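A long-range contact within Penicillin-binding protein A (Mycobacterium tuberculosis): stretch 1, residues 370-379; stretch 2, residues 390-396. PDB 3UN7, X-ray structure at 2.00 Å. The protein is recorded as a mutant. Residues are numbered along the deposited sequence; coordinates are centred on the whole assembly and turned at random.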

# COMPACT_ATOMS: atom_id res chain seq x y z
N LEU A 370 20.60 2.58 1.94
CA LEU A 370 19.40 1.82 2.31
C LEU A 370 19.09 0.74 1.27
O LEU A 370 18.72 -0.37 1.63
N THR A 371 19.29 1.08 -0.00
CA THR A 371 19.12 0.12 -1.09
C THR A 371 20.03 -1.11 -0.92
O THR A 371 19.58 -2.25 -1.05
N GLU A 372 21.30 -0.86 -0.62
CA GLU A 372 22.30 -1.90 -0.39
C GLU A 372 21.91 -2.77 0.81
O GLU A 372 22.02 -4.00 0.76
N LEU A 373 21.44 -2.14 1.88
CA LEU A 373 20.98 -2.86 3.07
C LEU A 373 19.80 -3.77 2.73
O LEU A 373 19.74 -4.91 3.17
N MET A 374 18.88 -3.24 1.94
CA MET A 374 17.69 -3.95 1.52
C MET A 374 17.97 -5.05 0.50
O MET A 374 17.33 -6.10 0.51
N VAL A 375 18.95 -4.83 -0.37
CA VAL A 375 19.46 -5.93 -1.22
C VAL A 375 20.02 -7.07 -0.34
O VAL A 375 19.76 -8.26 -0.59
N GLY A 376 20.74 -6.70 0.71
CA GLY A 376 21.28 -7.69 1.65
C GLY A 376 20.18 -8.44 2.38
O GLY A 376 20.25 -9.66 2.50
N ALA A 377 19.18 -7.71 2.89
CA ALA A 377 18.04 -8.34 3.58
C ALA A 377 17.27 -9.31 2.67
O ALA A 377 16.86 -10.39 3.12
N GLU A 378 17.08 -8.94 1.41
CA GLU A 378 16.36 -9.83 0.50
C GLU A 378 17.07 -11.17 0.40
O GLU A 378 16.43 -12.22 0.42
N LYS A 379 18.40 -11.12 0.34
CA LYS A 379 19.23 -12.32 0.14
C LYS A 379 19.23 -13.25 1.35
O LYS A 379 19.41 -14.45 1.22
N VAL A 390 16.91 -10.92 -11.66
CA VAL A 390 16.28 -9.74 -11.09
C VAL A 390 16.68 -9.62 -9.64
O VAL A 390 16.39 -10.49 -8.80
N GLN A 391 17.40 -8.54 -9.35
CA GLN A 391 17.84 -8.23 -8.00
C GLN A 391 16.76 -7.43 -7.29
O GLN A 391 16.31 -6.39 -7.79
N ILE A 392 16.33 -7.92 -6.14
CA ILE A 392 15.24 -7.30 -5.40
C ILE A 392 15.83 -6.72 -4.12
O ILE A 392 16.65 -7.38 -3.47
N ALA A 393 15.44 -5.49 -3.79
CA ALA A 393 15.75 -4.88 -2.50
C ALA A 393 14.47 -5.01 -1.70
O ALA A 393 13.40 -4.65 -2.20
N SER A 394 14.57 -5.50 -0.47
CA SER A 394 13.36 -5.72 0.31
C SER A 394 13.58 -5.56 1.80
O SER A 394 14.71 -5.47 2.28
N LYS A 395 12.47 -5.55 2.54
CA LYS A 395 12.48 -5.73 3.98
C LYS A 395 11.24 -6.55 4.36
O LYS A 395 10.12 -6.13 4.06
N THR A 396 11.44 -7.71 4.99
CA THR A 396 10.29 -8.49 5.46
C THR A 396 10.23 -8.46 6.98
O THR A 396 11.27 -8.53 7.65

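The shortest polar contact between the helix and the strand joins two side chains: Ser394 OG donates a hydrogen bond to Glu378 OE1 at 2.6 Å. Glu378 points its CA-to-CB bond toward the second stretch, and its rotamer, chi1 t (166°) followed by chi2 p (77°), folds the chain so that the carboxylate lies beside the strand. Ser394 leaves the backbone sideways with chi1 p (75°), which sets its hydroxyl within reach. A buried carboxylate needs donors, and a serine hydroxyl supplies one with very little bulk; both oxygens of Glu378 also have hydrogen-bonding partners elsewhere in the structure.

The same serine is held by its backbone. Ser394 N donates to Met374 O over 3.0 Å, with an N-H...O angle of 174°, so the bond is almost straight. Met374 O already accepts the helical bond from Glu378 N, also at 3.0 Å, and thus serves the helix and the strand at once. Met374 O and Ser394 O approach to 3.2 Å, but both are acceptors and no hydrogen bond joins them.

A water extends the polar link toward the start of the strand. It donates to Val375 O and to Ile392 O, 2.8 Å from its oxygen in each case, and so joins two carbonyls that could not bond to each other directly. Ile392 O also lies 3.2 Å from Glu378 CB, a close contact with the aliphatic part of the glutamate, while Glu378 OE2 comes within 3.7 Å of Ile392 CB. Ile392 points sideways with chi1 m and chi2 t; a branched apolar side chain suits its buried position.

Around these polar links the packing is close. The backbones come nearest at Val375 and Ala393, whose CA atoms are 4.1 Å apart, and the small methyl of Ala393 suits so narrow a gap. Ala393 CB touches Met374 CB at 3.8 Å and Val375 CG2 at 4.0 Å, and it lies 4.0 Å from Thr371 O, one turn earlier in the helix. Met374 points toward the strand and adopts chi1 m, chi2 t and chi3 p; its long, flexible chain carries the terminal methyl to the strand, where Met374 CE rests 4.1 Å from Lys395 N. Val375 points sideways with chi1 t, and while CG2 meets the alanine, Val375 CG1 lies 3.6 Å from Gln391 NE2. Gln391 also starts sideways, but its extended t, t chain brings the amide end nearer to the helix.

Ala377 points toward the strand, with its CB 3.5 Å from Ser394 O. A methyl is small enough to rest against the carbonyl oxygen of the strand. Lys395 behaves differently: it leaves the strand sideways, and its t, p, t, p chain leads the ammonium end away from the helix, where Lys395 NZ makes a weak hydrogen bond to Thr396 O at 3.4 Å. On the helix, Glu372 points away from the contact, and Gly376, which has no side chain, touches nothing in the second stretch.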

# COMPACT_ATOMS: atom_id res chain seq x y z
CB LEU A 370 18.20 2.76 2.47
CG LEU A 370 18.24 3.71 3.69
CD1 LEU A 370 17.23 4.84 3.50
CD2 LEU A 370 18.00 2.97 4.99
CB THR A 371 19.40 0.81 -2.44
OG1 THR A 371 18.46 1.87 -2.63
CG2 THR A 371 19.25 -0.18 -3.57
CB GLU A 372 23.65 -1.22 -0.19
CG GLU A 372 24.76 -2.04 0.46
CD GLU A 372 25.76 -1.14 1.20
OE1 GLU A 372 26.24 -1.55 2.29
OE2 GLU A 372 26.04 -0.01 0.69
CB LEU A 373 20.60 -1.85 4.17
CG LEU A 373 21.78 -1.12 4.83
CD1 LEU A 373 21.34 -0.18 5.95
CD2 LEU A 373 22.76 -2.12 5.39
CB MET A 374 16.64 -2.95 1.01
CG MET A 374 16.03 -2.14 2.14
SD MET A 374 14.88 -0.87 1.55
CE MET A 374 13.48 -1.86 1.01
CB VAL A 375 20.52 -5.44 -2.24
CG1 VAL A 375 21.27 -6.62 -2.88
CG2 VAL A 375 19.84 -4.59 -3.33
CB ALA A 377 17.10 -7.28 4.12
CB GLU A 378 16.20 -9.20 -0.89
CG GLU A 378 15.77 -10.19 -1.99
CD GLU A 378 14.29 -10.57 -1.96
OE1 GLU A 378 13.54 -10.12 -1.06
OE2 GLU A 378 13.87 -11.33 -2.86
CB LYS A 379 20.65 -11.93 -0.22
CG LYS A 379 20.80 -11.49 -1.65
CD LYS A 379 22.23 -11.07 -1.96
CE LYS A 379 22.39 -10.62 -3.41
NZ LYS A 379 22.36 -11.78 -4.35
CB VAL A 390 14.73 -9.72 -11.27
CG1 VAL A 390 14.10 -8.63 -10.41
CG2 VAL A 390 14.35 -9.48 -12.74
CB GLN A 391 19.14 -7.42 -8.06
CG GLN A 391 19.82 -7.26 -6.72
CD GLN A 391 21.06 -6.39 -6.81
OE1 GLN A 391 21.01 -5.26 -7.31
NE2 GLN A 391 22.18 -6.91 -6.31
CB ILE A 392 14.14 -8.32 -5.04
CG1 ILE A 392 13.46 -8.85 -6.30
CG2 ILE A 392 13.09 -7.73 -4.09
CD1 ILE A 392 12.46 -9.98 -6.04
CB ALA A 393 16.11 -3.41 -2.68
CB SER A 394 12.82 -7.12 0.02
OG SER A 394 13.62 -8.11 0.66
CB LYS A 395 12.47 -4.38 4.71
CG LYS A 395 12.67 -4.50 6.23
CD LYS A 395 14.13 -4.81 6.56
CE LYS A 395 14.37 -5.07 8.05
NZ LYS A 395 13.69 -6.31 8.51
CB THR A 396 10.24 -9.96 4.91
OG1 THR A 396 10.66 -10.90 5.90
CG2 THR A 396 11.07 -10.14 3.68
O HOH W 1 18.87 -8.99 -3.10